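Long-range contacts in SxtG (Microseira wollei, PDB 6U1R), which is an amidinotransferase of the saxitoxin biosynthetic pathway, which probably transfers an amidino group through a covalent cysteine intermediate: residues G43-A48 / C131-R136; P80-M85 / Q309-L314; K91-F96 / C354-Y359. All coordinates share one frame; numbering follows the deposited sequence.

Contact 1. Residues G43-A48 / C131-R136; sequences GSVEGA and CAANPR
One water ties together three backbone groups where Ser-44 meets Ala-132. It donates to Ser-44 O at 2.6 Å and to Glu-46 O, and it accepts from Ala-132 N at 3.0 Å. The two loops belong to the amidinotransferase fold, an alpha/beta propeller in this family. Residues 43-48 follow strand 37-42 and include a type II beta turn from Val-45 to Ala-48. Residues 131-136 lead into helix 135-138.

The direct bond is from Ser-44 N to Ala-132 O, 2.9 Å long and nearly straight at 164°. The donor sits well above the carbonyl plane, 52° out of it. Gly-43 lies close against the other loop, with its CA 3.1 Å from Ala-132 O. Pro-135 covers its nitrogen with ring atom CG. Ala-48 and Cys-131 meet CB to CB at 3.5 Å, tighter than usual carbon contact. The predicted amidino-cysteine residue, Cys-368, has its side chain about 6 Å from that of Pro-135.

Within residues 131-136, Cys-131 SG lies between its own backbone N and carbonyl carbon (chi1 70°). There Cys-131 SG accepts a hydrogen bond from Ala-133 N, 3.6 Å away.

Contact 2. Residues P80-M85 / Q309-L314; sequences PYPPEM and QNQLRL
Met-85 and Gln-311 lie side by side but run opposite ways, and Leu-312 packs beside them. Met-85 lies in the first turn of helix 83-102, just after Pro-82 at the N-cap position. Its CG is anti to the carbonyl carbon (chi1 -69°). The chain runs straight on to SD and then bends, with CE turned by chi3 (69°). That bend sets CE against Leu-312 CD1 at 3.6 Å.

Gln-311 starts with CG between its backbone N and carbonyl carbon, the crowded position, and is extended beyond it. This carries the amide alongside Met-85. Gln-311 CG lies 3.6 Å from Met-85 SD, and Gln-311 OE1 is 3.4 Å from Met-85 CG. The amide nitrogen reaches further. Gln-311 NE2 makes a weak hydrogen bond of 3.5 Å to Glu-84 OE2, with the amide and carboxylate planes 53° apart.

Leu-312 CD1 touches two side chains. Besides Met-85 CE it meets Tyr-81 CE2 at 3.7 Å, and the two side chains cross obliquely. The Tyr-81 ring also stacks on Phe-362, and its hydroxyl is hydrogen-bonded to Pro-361 O. Leu-312 also touches Val-72 of helix 63-72.

The loop itself is shaped by an Asx turn. Leu-312 N donates to Asn-310 OD1 at 2.8 Å, in the carbonyl plane and on a lone pair.

The chemistry is thus divided. Buried Tyr-81, Met-85 and Leu-312 join the loop to the helix start through carbon and sulphur contacts. The exposed Gln-311 packs both its chain and its amide along Met-85. Its single hydrogen bond, to Glu-84, is weak, so van der Waals packing rather than hydrogen bonding joins the two segments.

Contact 3. Residues K91-F96 / C354-Y359; sequences KELNEF and CSFESY
Helix 83-102 packs here against the loop that leaves strand 350-354, with Glu-92 reaching across to Ser-358. The Glu-92 chain has CG beside its backbone N (chi1 -65°) and is extended beyond CG. Its OE1 accepts from Ser-358 N at 2.9 Å. The donor comes on the syn side, 28° out of the carboxylate plane. The other oxygen, Glu-92 OE2, takes a bond from a water 2.7 Å away. That water also accepts weakly from Glu-357 N. Glu-92 thus fixes the loop by one direct bond and one water link.

The apolar side is aromatic. Phe-356 CE1 lies 3.9 Å from Phe-96 CB. The two phenyl rings meet at a slant, with centroids 5.2 Å apart and planes at 57°. Leu-93 CA stands at the edge of the Phe-356 ring, and Tyr-359 CB sits over one face of that ring, toward its rim. Leu-93 CD1 reaches Tyr-359 CE1 at 3.8 Å. On the strand side, Cys-354 SG rests 3.8 Å from Phe-96 CA. Phe-366 adds to the cluster, stacking on Phe-356.

The contact joins a helix of the amidinotransferase alpha/beta propeller to the loop that runs on to the predicted active-site Cys-368.

The three contacts form a triangle, with centres 13 to 14 Å apart. Along the chain the order is 43-48, 80-85, 91-96, 131-136, 309-314, 354-359, so every pair of contacts crosses. Contacts 2 and 3 share helix 83-102, one at its start and the other in its middle, and do not touch each other. Contact 1 touches both. Ala-48 O lies 3.0 Å from Tyr-81 N, a probable hydrogen bond to contact 2. Ala-133 O lies 2.7 Å from Tyr-359 OH in contact 3. Loops from the N-terminal part of the chain and its C-terminal part are thereby joined around one helix, near the predicted catalytic Cys-368.

Contact 1. Residues G43-A48 / C131-R136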
ATOM      1  N   GLY A  43     -12.353  -5.741 -17.168  1.00 15.03           N
ATOM      2  CA  GLY A  43     -13.071  -4.728 -16.431  1.00 14.87           C
ATOM      3  C   GLY A  43     -14.591  -4.829 -16.582  1.00 16.72           C
ATOM      4  O   GLY A  43     -15.145  -5.679 -17.286  1.00 17.47           O
ATOM      5  N   SER A  44     -15.266  -3.927 -15.879  1.00 16.12           N
ATOM      6  CA  SER A  44     -16.720  -3.832 -15.889  1.00 18.74           C
ATOM      7  C   SER A  44     -17.119  -2.368 -15.962  1.00 17.17           C
ATOM      8  O   SER A  44     -16.484  -1.519 -15.324  1.00 16.40           O
ATOM      9  CB  SER A  44     -17.329  -4.477 -14.631  1.00 21.23           C
ATOM     10  OG  SER A  44     -18.671  -4.058 -14.430  1.00 22.32           O
ATOM     11  N   VAL A  45     -18.162  -2.065 -16.741  1.00 15.24           N
ATOM     12  CA  VAL A  45     -18.673  -0.702 -16.833  1.00 16.38           C
ATOM     13  C   VAL A  45     -19.903  -0.476 -15.972  1.00 17.15           C
ATOM     14  O   VAL A  45     -20.396   0.655 -15.904  1.00 16.83           O
ATOM     15  CB  VAL A  45     -18.994  -0.309 -18.288  1.00 16.13           C
ATOM     16  CG1 VAL A  45     -17.732  -0.161 -19.076  1.00 16.08           C
ATOM     17  CG2 VAL A  45     -19.912  -1.350 -18.948  1.00 18.59           C
ATOM     18  N   GLU A  46     -20.433  -1.503 -15.325  1.00 18.49           N
ATOM     19  CA  GLU A  46     -21.639  -1.339 -14.520  0.65 19.71           C
ATOM     20  C   GLU A  46     -21.372  -0.427 -13.325  1.00 17.95           C
ATOM     21  O   GLU A  46     -20.314  -0.518 -12.689  1.00 15.79           O
ATOM     22  CB  GLU A  46     -22.127  -2.698 -14.049  0.65 22.00           C
ATOM     23  CG  GLU A  46     -22.474  -3.650 -15.202  0.65 23.06           C
ATOM     24  CD  GLU A  46     -23.365  -4.787 -14.761  0.65 24.80           C
ATOM     25  OE1 GLU A  46     -22.857  -5.916 -14.612  0.65 25.05           O
ATOM     26  OE2 GLU A  46     -24.572  -4.538 -14.563  0.65 25.89           O
ATOM     27  N   GLY A  47     -22.325   0.455 -13.027  1.00 17.02           N
ATOM     28  CA  GLY A  47     -22.232   1.375 -11.900  1.00 15.04           C
ATOM     29  C   GLY A  47     -21.232   2.490 -12.074  1.00 15.45           C
ATOM     30  O   GLY A  47     -20.928   3.189 -11.098  1.00 15.28           O
ATOM     31  N   ALA A  48     -20.715   2.665 -13.289  1.00 14.99           N
ATOM     32  CA  ALA A  48     -19.634   3.601 -13.567  1.00 14.32           C
ATOM     33  C   ALA A  48     -20.076   5.053 -13.365  1.00 14.76           C
ATOM     34  O   ALA A  48     -21.199   5.430 -13.707  1.00 14.01           O
ATOM     35  CB  ALA A  48     -19.131   3.394 -14.997  1.00 14.54           C
ATOM     36  N   CYS A 131     -14.850   3.890 -11.573  1.00 15.52           N
ATOM     37  CA  CYS A 131     -15.439   2.656 -12.101  1.00 15.64           C
ATOM     38  C   CYS A 131     -14.346   1.586 -12.131  1.00 16.48           C
ATOM     39  O   CYS A 131     -13.181   1.840 -11.792  1.00 14.31           O
ATOM     40  CB  CYS A 131     -16.055   2.878 -13.496  1.00 14.38           C
ATOM     41  SG  CYS A 131     -14.896   3.177 -14.840  1.00 13.96           S
ATOM     42  N   ALA A 132     -14.721   0.381 -12.555  1.00 14.62           N
ATOM     43  CA  ALA A 132     -13.769  -0.719 -12.675  1.00 13.90           C
ATOM     44  C   ALA A 132     -13.578  -1.137 -14.133  1.00 13.38           C
ATOM     45  O   ALA A 132     -13.353  -2.311 -14.432  1.00 14.76           O
ATOM     46  CB  ALA A 132     -14.207  -1.911 -11.825  1.00 15.45           C
ATOM     47  N   ALA A 133     -13.613  -0.169 -15.048  1.00 14.20           N
ATOM     48  CA  ALA A 133     -13.439  -0.447 -16.466  1.00 13.15           C
ATOM     49  C   ALA A 133     -11.977  -0.676 -16.846  1.00 14.65           C
ATOM     50  O   ALA A 133     -11.711  -1.335 -17.859  1.00 15.41           O
ATOM     51  CB  ALA A 133     -14.024   0.704 -17.299  1.00 15.09           C
ATOM     52  N   ASN A 134     -11.019  -0.195 -16.050  1.00 15.22           N
ATOM     53  CA  ASN A 134      -9.606  -0.174 -16.444  1.00 13.94           C
ATOM     54  C   ASN A 134      -8.732  -0.857 -15.395  1.00 14.08           C
ATOM     55  O   ASN A 134      -7.981  -0.188 -14.677  1.00 14.30           O
ATOM     56  CB  ASN A 134      -9.122   1.265 -16.636  1.00 14.64           C
ATOM     57  CG  ASN A 134      -9.883   2.024 -17.711  1.00 17.13           C
ATOM     58  OD1 ASN A 134      -9.561   1.922 -18.885  1.00 22.30           O
ATOM     59  ND2 ASN A 134     -10.871   2.805 -17.314  1.00 16.58           N
ATOM     60  N   PRO A 135      -8.774  -2.193 -15.301  1.00 13.46           N
ATOM     61  CA  PRO A 135      -7.854  -2.889 -14.382  1.00 14.51           C
ATOM     62  C   PRO A 135      -6.384  -2.522 -14.583  1.00 13.34           C
ATOM     63  O   PRO A 135      -5.598  -2.532 -13.615  1.00 13.19           O
ATOM     64  CB  PRO A 135      -8.082  -4.380 -14.696  1.00 15.52           C
ATOM     65  CG  PRO A 135      -9.245  -4.458 -15.582  1.00 15.13           C
ATOM     66  CD  PRO A 135      -9.542  -3.115 -16.150  1.00 15.16           C
ATOM     67  N   ARG A 136      -5.991  -2.216 -15.825  1.00 13.24           N
ATOM     68  CA  ARG A 136      -4.598  -1.917 -16.143  1.00 12.70           C
ATOM     69  C   ARG A 136      -4.083  -0.688 -15.390  1.00 14.31           C
ATOM     70  O   ARG A 136      -2.874  -0.554 -15.175  1.00 12.99           O
ATOM     71  CB  ARG A 136      -4.461  -1.702 -17.660  1.00 13.10           C
ATOM     72  CG  ARG A 136      -3.044  -1.516 -18.200  1.00 12.25           C
ATOM     73  CD  ARG A 136      -2.274  -2.816 -18.338  1.00 14.01           C
ATOM     74  NE  ARG A 136      -2.984  -3.812 -19.148  1.00 14.85           N
ATOM     75  CZ  ARG A 136      -2.502  -5.023 -19.422  1.00 14.56           C
ATOM     76  NH1 ARG A 136      -1.284  -5.364 -19.013  1.00 13.84           N
ATOM     77  NH2 ARG A 136      -3.217  -5.885 -20.127  1.00 12.58           N
TER
HETATM   78  O   HOH W   1     -17.503  -0.129 -13.400  1.00 17.58           O

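Contact 2. Residues P80-M85 / Q309-L314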
ATOM      1  N   PRO A  80     -23.319   9.914 -12.492  1.00 18.33           N
ATOM      2  CA  PRO A  80     -23.150   8.619 -13.171  1.00 16.47           C
ATOM      3  C   PRO A  80     -22.952   8.780 -14.675  1.00 16.98           C
ATOM      4  O   PRO A  80     -23.364   9.763 -15.288  1.00 17.27           O
ATOM      5  CB  PRO A  80     -24.462   7.887 -12.865  1.00 19.38           C
ATOM      6  CG  PRO A  80     -25.473   9.001 -12.795  1.00 22.60           C
ATOM      7  CD  PRO A  80     -24.723  10.142 -12.103  1.00 20.83           C
ATOM      8  N   TYR A  81     -22.307   7.781 -15.278  1.00 17.14           N
ATOM      9  CA  TYR A  81     -22.385   7.658 -16.726  1.00 17.89           C
ATOM     10  C   TYR A  81     -23.847   7.485 -17.129  1.00 18.64           C
ATOM     11  O   TYR A  81     -24.614   6.833 -16.405  1.00 18.19           O
ATOM     12  CB  TYR A  81     -21.584   6.456 -17.234  1.00 17.18           C
ATOM     13  CG  TYR A  81     -20.123   6.734 -17.509  1.00 15.72           C
ATOM     14  CD1 TYR A  81     -19.192   6.677 -16.491  1.00 14.52           C
ATOM     15  CD2 TYR A  81     -19.678   7.050 -18.799  1.00 17.02           C
ATOM     16  CE1 TYR A  81     -17.852   6.932 -16.730  1.00 16.15           C
ATOM     17  CE2 TYR A  81     -18.341   7.302 -19.051  1.00 17.56           C
ATOM     18  CZ  TYR A  81     -17.424   7.235 -18.009  1.00 15.97           C
ATOM     19  OH  TYR A  81     -16.087   7.480 -18.223  1.00 16.44           O
ATOM     20  N   PRO A  82     -24.265   8.025 -18.272  1.00 18.67           N
ATOM     21  CA  PRO A  82     -25.617   7.744 -18.760  1.00 21.41           C
ATOM     22  C   PRO A  82     -25.855   6.250 -18.877  1.00 20.54           C
ATOM     23  O   PRO A  82     -24.985   5.506 -19.362  1.00 20.07           O
ATOM     24  CB  PRO A  82     -25.643   8.429 -20.131  1.00 22.67           C
ATOM     25  CG  PRO A  82     -24.690   9.549 -19.988  1.00 23.47           C
ATOM     26  CD  PRO A  82     -23.587   9.037 -19.106  1.00 20.89           C
ATOM     27  N   PRO A  83     -27.012   5.762 -18.430  1.00 21.42           N
ATOM     28  CA  PRO A  83     -27.249   4.311 -18.470  1.00 20.57           C
ATOM     29  C   PRO A  83     -27.126   3.725 -19.861  1.00 20.39           C
ATOM     30  O   PRO A  83     -26.668   2.586 -20.012  1.00 19.77           O
ATOM     31  CB  PRO A  83     -28.680   4.177 -17.935  1.00 23.29           C
ATOM     32  CG  PRO A  83     -28.903   5.378 -17.132  1.00 23.39           C
ATOM     33  CD  PRO A  83     -28.099   6.481 -17.739  1.00 23.81           C
ATOM     34  N   GLU A  84     -27.529   4.464 -20.890  1.00 22.03           N
ATOM     35  CA  GLU A  84     -27.456   3.902 -22.230  1.00 20.79           C
ATOM     36  C   GLU A  84     -26.010   3.700 -22.664  1.00 20.84           C
ATOM     37  O   GLU A  84     -25.714   2.757 -23.406  1.00 19.13           O
ATOM     38  CB  GLU A  84     -28.225   4.785 -23.221  1.00 24.12           C
ATOM     39  CG  GLU A  84     -27.689   6.213 -23.402  1.00 30.83           C
ATOM     40  CD  GLU A  84     -28.267   7.248 -22.409  1.00 33.99           C
ATOM     41  OE1 GLU A  84     -28.679   6.903 -21.261  1.00 27.72           O
ATOM     42  OE2 GLU A  84     -28.290   8.436 -22.798  1.00 34.51           O
ATOM     43  N   MET A  85     -25.095   4.563 -22.212  1.00 20.64           N
ATOM     44  CA  MET A  85     -23.688   4.365 -22.526  1.00 18.31           C
ATOM     45  C   MET A  85     -23.147   3.103 -21.867  1.00 18.54           C
ATOM     46  O   MET A  85     -22.401   2.341 -22.490  1.00 18.10           O
ATOM     47  CB  MET A  85     -22.876   5.589 -22.099  1.00 19.83           C
ATOM     48  CG  MET A  85     -23.156   6.820 -22.929  1.00 23.53           C
ATOM     49  SD  MET A  85     -22.063   8.205 -22.501  1.00 24.19           S
ATOM     50  CE  MET A  85     -20.499   7.605 -23.107  1.00 28.92           C
ATOM     51  N   GLN A 309     -16.323   9.150 -32.214  1.00 41.97           N
ATOM     52  CA  GLN A 309     -17.249  10.115 -31.633  1.00 44.56           C
ATOM     53  C   GLN A 309     -18.142   9.455 -30.590  1.00 40.26           C
ATOM     54  O   GLN A 309     -18.556   8.302 -30.750  1.00 41.79           O
ATOM     55  CB  GLN A 309     -18.100  10.781 -32.719  1.00 46.90           C
ATOM     56  CG  GLN A 309     -18.728  12.104 -32.269  1.00 55.55           C
ATOM     57  CD  GLN A 309     -17.689  13.151 -31.873  1.00 58.52           C
ATOM     58  OE1 GLN A 309     -17.045  13.041 -30.824  1.00 51.75           O
ATOM     59  NE2 GLN A 309     -17.523  14.170 -32.714  1.00 53.30           N
ATOM     60  N   ASN A 310     -18.422  10.195 -29.517  1.00 42.65           N
ATOM     61  CA  ASN A 310     -19.380   9.774 -28.505  1.00 42.91           C
ATOM     62  C   ASN A 310     -19.975  11.015 -27.850  1.00 46.23           C
ATOM     63  O   ASN A 310     -19.436  12.122 -27.959  1.00 45.89           O
ATOM     64  CB  ASN A 310     -18.746   8.838 -27.454  1.00 36.95           C
ATOM     65  CG  ASN A 310     -17.638   9.507 -26.637  1.00 39.95           C
ATOM     66  OD1 ASN A 310     -17.884  10.450 -25.887  1.00 39.52           O
ATOM     67  ND2 ASN A 310     -16.422   8.983 -26.748  1.00 38.43           N
ATOM     68  N   GLN A 311     -21.099  10.819 -27.158  1.00 44.77           N
ATOM     69  CA  GLN A 311     -21.843  11.955 -26.621  1.00 47.10           C
ATOM     70  C   GLN A 311     -21.103  12.685 -25.497  1.00 48.47           C
ATOM     71  O   GLN A 311     -21.548  13.768 -25.102  1.00 51.04           O
ATOM     72  CB  GLN A 311     -23.239  11.489 -26.158  1.00 44.37           C
ATOM     73  CG  GLN A 311     -23.284  10.643 -24.879  1.00 45.76           C
ATOM     74  CD  GLN A 311     -24.487   9.690 -24.826  1.00 41.44           C
ATOM     75  OE1 GLN A 311     -24.496   8.635 -25.474  1.00 39.04           O
ATOM     76  NE2 GLN A 311     -25.494  10.052 -24.040  1.00 38.53           N
ATOM     77  N   LEU A 312     -19.982  12.152 -24.989  1.00 46.64           N
ATOM     78  CA  LEU A 312     -19.161  12.853 -24.001  1.00 47.46           C
ATOM     79  C   LEU A 312     -17.823  13.344 -24.538  1.00 54.93           C
ATOM     80  O   LEU A 312     -17.284  14.313 -23.998  1.00 51.50           O
ATOM     81  CB  LEU A 312     -18.857  11.956 -22.794  1.00 44.89           C
ATOM     82  CG  LEU A 312     -19.938  11.177 -22.048  1.00 42.18           C
ATOM     83  CD1 LEU A 312     -19.235  10.257 -21.070  1.00 37.19           C
ATOM     84  CD2 LEU A 312     -20.920  12.076 -21.314  1.00 41.43           C
ATOM     85  N   ARG A 313     -17.264  12.659 -25.547  1.00 56.29           N
ATOM     86  CA  ARG A 313     -15.968  12.911 -26.188  1.00 54.76           C
ATOM     87  C   ARG A 313     -14.788  13.151 -25.251  1.00 57.41           C
ATOM     88  O   ARG A 313     -14.374  14.296 -25.045  1.00 61.96           O
ATOM     89  CB  ARG A 313     -16.057  14.088 -27.170  1.00 60.04           C
ATOM     90  CG  ARG A 313     -16.567  15.455 -26.657  1.00 59.39           C
ATOM     91  CD  ARG A 313     -17.712  15.912 -27.588  1.00 57.02           C
ATOM     92  NE  ARG A 313     -17.903  17.346 -27.849  1.00 71.46           N
ATOM     93  CZ  ARG A 313     -16.963  18.256 -28.128  1.00 77.91           C
ATOM     94  NH1 ARG A 313     -15.658  17.982 -28.134  1.00 66.08           N
ATOM     95  NH2 ARG A 313     -17.351  19.500 -28.380  1.00 73.44           N
ATOM     96  N   LEU A 314     -14.227  12.068 -24.705  1.00 54.79           N
ATOM     97  CA  LEU A 314     -12.918  12.084 -24.061  1.00 58.77           C
ATOM     98  C   LEU A 314     -11.912  11.242 -24.848  1.00 66.77           C
ATOM     99  O   LEU A 314     -10.916  10.763 -24.286  1.00 61.34           O
ATOM    100  CB  LEU A 314     -13.012  11.588 -22.614  1.00 58.25           C
ATOM    101  CG  LEU A 314     -14.016  12.187 -21.607  1.00 50.75           C
ATOM    102  CD1 LEU A 314     -14.757  13.416 -22.098  1.00 47.30           C
ATOM    103  CD2 LEU A 314     -15.019  11.131 -21.184  1.00 43.75           C
TER

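Contact 3. Residues K91-F96 / C354-Y359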
ATOM      1  N   LYS A  91     -22.389  -4.458 -23.987  1.00 20.87           N
ATOM      2  CA  LYS A  91     -22.571  -5.350 -25.131  1.00 23.14           C
ATOM      3  C   LYS A  91     -21.253  -5.605 -25.863  1.00 21.09           C
ATOM      4  O   LYS A  91     -20.936  -6.754 -26.208  1.00 21.60           O
ATOM      5  CB  LYS A  91     -23.613  -4.776 -26.090  1.00 25.74           C
ATOM      6  CG  LYS A  91     -23.894  -5.686 -27.298  1.00 34.02           C
ATOM      7  CD  LYS A  91     -24.767  -5.033 -28.369  1.00 46.12           C
ATOM      8  CE  LYS A  91     -24.990  -6.008 -29.541  1.00 54.44           C
ATOM      9  NZ  LYS A  91     -25.635  -5.384 -30.732  1.00 54.38           N
ATOM     10  N   GLU A  92     -20.471  -4.553 -26.123  1.00 20.45           N
ATOM     11  CA  GLU A  92     -19.211  -4.766 -26.831  1.00 20.13           C
ATOM     12  C   GLU A  92     -18.208  -5.485 -25.934  1.00 18.97           C
ATOM     13  O   GLU A  92     -17.429  -6.324 -26.399  1.00 18.20           O
ATOM     14  CB  GLU A  92     -18.657  -3.431 -27.342  1.00 18.49           C
ATOM     15  CG  GLU A  92     -19.559  -2.780 -28.391  1.00 21.38           C
ATOM     16  CD  GLU A  92     -18.917  -1.629 -29.129  1.00 22.19           C
ATOM     17  OE1 GLU A  92     -18.080  -0.918 -28.535  1.00 20.42           O
ATOM     18  OE2 GLU A  92     -19.257  -1.436 -30.324  1.00 23.87           O
ATOM     19  N   LEU A  93     -18.231  -5.180 -24.640  1.00 17.55           N
ATOM     20  CA  LEU A  93     -17.436  -5.924 -23.673  1.00 16.27           C
ATOM     21  C   LEU A  93     -17.737  -7.424 -23.743  1.00 17.57           C
ATOM     22  O   LEU A  93     -16.820  -8.257 -23.737  1.00 15.78           O
ATOM     23  CB  LEU A  93     -17.704  -5.370 -22.277  1.00 19.70           C
ATOM     24  CG  LEU A  93     -16.862  -5.933 -21.146  1.00 19.12           C
ATOM     25  CD1 LEU A  93     -15.387  -5.681 -21.335  1.00 17.48           C
ATOM     26  CD2 LEU A  93     -17.322  -5.307 -19.833  1.00 21.55           C
ATOM     27  N   ASN A  94     -19.014  -7.787 -23.833  1.00 17.68           N
ATOM     28  CA  ASN A  94     -19.367  -9.202 -23.906  1.00 19.95           C
ATOM     29  C   ASN A  94     -18.797  -9.864 -25.158  1.00 18.63           C
ATOM     30  O   ASN A  94     -18.339 -11.012 -25.103  1.00 21.64           O
ATOM     31  CB  ASN A  94     -20.888  -9.354 -23.842  1.00 20.64           C
ATOM     32  CG  ASN A  94     -21.411  -9.216 -22.428  1.00 24.66           C
ATOM     33  OD1 ASN A  94     -20.672  -9.441 -21.475  1.00 25.51           O
ATOM     34  ND2 ASN A  94     -22.687  -8.853 -22.281  1.00 27.30           N
ATOM     35  N   GLU A  95     -18.815  -9.166 -26.291  1.00 20.19           N
ATOM     36  CA  GLU A  95     -18.241  -9.743 -27.505  1.00 22.53           C
ATOM     37  C   GLU A  95     -16.720  -9.881 -27.388  1.00 21.45           C
ATOM     38  O   GLU A  95     -16.148 -10.880 -27.835  1.00 20.47           O
ATOM     39  CB  GLU A  95     -18.617  -8.899 -28.722  1.00 26.26           C
ATOM     40  CG  GLU A  95     -18.080  -9.468 -30.040  1.00 31.20           C
ATOM     41  CD  GLU A  95     -18.398 -10.959 -30.228  1.00 38.43           C
ATOM     42  OE1 GLU A  95     -19.554 -11.373 -29.968  1.00 38.85           O
ATOM     43  OE2 GLU A  95     -17.480 -11.722 -30.614  1.00 35.40           O
ATOM     44  N   PHE A  96     -16.056  -8.877 -26.812  1.00 19.21           N
ATOM     45  CA  PHE A  96     -14.621  -8.958 -26.536  1.00 18.88           C
ATOM     46  C   PHE A  96     -14.299 -10.182 -25.679  1.00 17.03           C
ATOM     47  O   PHE A  96     -13.380 -10.949 -25.981  1.00 17.44           O
ATOM     48  CB  PHE A  96     -14.186  -7.643 -25.862  1.00 18.19           C
ATOM     49  CG  PHE A  96     -12.768  -7.623 -25.359  1.00 16.64           C
ATOM     50  CD1 PHE A  96     -11.726  -8.057 -26.143  1.00 15.79           C
ATOM     51  CD2 PHE A  96     -12.480  -7.085 -24.112  1.00 16.10           C
ATOM     52  CE1 PHE A  96     -10.418  -8.005 -25.687  1.00 15.74           C
ATOM     53  CE2 PHE A  96     -11.165  -7.023 -23.640  1.00 15.29           C
ATOM     54  CZ  PHE A  96     -10.124  -7.482 -24.439  1.00 14.21           C
ATOM     55  N   CYS A 354     -12.363  -6.500 -33.328  1.00 18.31           N
ATOM     56  CA  CYS A 354     -13.464  -6.408 -32.372  1.00 18.83           C
ATOM     57  C   CYS A 354     -13.995  -4.976 -32.332  1.00 17.21           C
ATOM     58  O   CYS A 354     -13.199  -4.037 -32.255  1.00 17.39           O
ATOM     59  CB  CYS A 354     -12.981  -6.845 -30.975  1.00 16.50           C
ATOM     60  SG  CYS A 354     -14.298  -6.921 -29.702  1.00 21.03           S
ATOM     61  N   SER A 355     -15.323  -4.801 -32.351  1.00 17.73           N
ATOM     62  CA  SER A 355     -15.926  -3.483 -32.153  1.00 19.38           C
ATOM     63  C   SER A 355     -15.865  -3.111 -30.674  1.00 17.93           C
ATOM     64  O   SER A 355     -16.257  -3.904 -29.808  1.00 18.42           O
ATOM     65  CB  SER A 355     -17.383  -3.455 -32.627  1.00 21.70           C
ATOM     66  OG  SER A 355     -17.481  -3.733 -34.013  1.00 27.90           O
ATOM     67  N   PHE A 356     -15.371  -1.905 -30.383  1.00 17.70           N
ATOM     68  CA  PHE A 356     -15.065  -1.544 -29.003  1.00 15.15           C
ATOM     69  C   PHE A 356     -15.037  -0.037 -28.760  1.00 16.95           C
ATOM     70  O   PHE A 356     -14.649   0.392 -27.670  1.00 17.36           O
ATOM     71  CB  PHE A 356     -13.721  -2.170 -28.596  1.00 15.91           C
ATOM     72  CG  PHE A 356     -13.632  -2.547 -27.125  1.00 15.24           C
ATOM     73  CD1 PHE A 356     -14.536  -3.432 -26.567  1.00 16.81           C
ATOM     74  CD2 PHE A 356     -12.638  -2.027 -26.309  1.00 14.55           C
ATOM     75  CE1 PHE A 356     -14.452  -3.802 -25.227  1.00 15.60           C
ATOM     76  CE2 PHE A 356     -12.543  -2.390 -24.972  1.00 15.31           C
ATOM     77  CZ  PHE A 356     -13.467  -3.280 -24.430  1.00 15.45           C
ATOM     78  N   GLU A 357     -15.455   0.783 -29.739  1.00 16.60           N
ATOM     79  CA  GLU A 357     -15.441   2.231 -29.513  1.00 17.02           C
ATOM     80  C   GLU A 357     -16.400   2.677 -28.417  1.00 18.19           C
ATOM     81  O   GLU A 357     -16.206   3.769 -27.862  1.00 17.87           O
ATOM     82  CB  GLU A 357     -15.771   3.006 -30.786  1.00 17.93           C
ATOM     83  CG  GLU A 357     -14.705   2.882 -31.839  1.00 19.33           C
ATOM     84  CD  GLU A 357     -14.789   3.967 -32.885  1.00 22.20           C
ATOM     85  OE1 GLU A 357     -15.917   4.449 -33.180  1.00 22.86           O
ATOM     86  OE2 GLU A 357     -13.715   4.342 -33.404  1.00 20.58           O
ATOM     87  N   SER A 358     -17.415   1.860 -28.079  1.00 18.13           N
ATOM     88  CA  SER A 358     -18.315   2.196 -26.978  1.00 18.61           C
ATOM     89  C   SER A 358     -17.621   2.149 -25.632  1.00 19.00           C
ATOM     90  O   SER A 358     -18.167   2.666 -24.653  1.00 19.54           O
ATOM     91  CB  SER A 358     -19.516   1.246 -26.928  1.00 22.54           C
ATOM     92  OG  SER A 358     -20.348   1.441 -28.065  1.00 29.75           O
ATOM     93  N   TYR A 359     -16.455   1.517 -25.557  1.00 16.44           N
ATOM     94  CA  TYR A 359     -15.667   1.500 -24.336  1.00 16.39           C
ATOM     95  C   TYR A 359     -14.846   2.767 -24.157  1.00 16.49           C
ATOM     96  O   TYR A 359     -14.509   3.116 -23.022  1.00 15.59           O
ATOM     97  CB  TYR A 359     -14.751   0.275 -24.346  1.00 16.13           C
ATOM     98  CG  TYR A 359     -14.520  -0.346 -22.980  1.00 15.16           C
ATOM     99  CD1 TYR A 359     -15.427  -1.266 -22.451  1.00 13.76           C
ATOM    100  CD2 TYR A 359     -13.376  -0.054 -22.240  1.00 15.94           C
ATOM    101  CE1 TYR A 359     -15.220  -1.857 -21.210  1.00 15.82           C
ATOM    102  CE2 TYR A 359     -13.165  -0.640 -20.992  1.00 14.97           C
ATOM    103  CZ  TYR A 359     -14.086  -1.531 -20.482  1.00 15.78           C
ATOM    104  OH  TYR A 359     -13.876  -2.125 -19.259  1.00 16.60           O
TER
HETATM  105  O   HOH W   2     -17.854   0.522 -31.551  1.00 21.45           O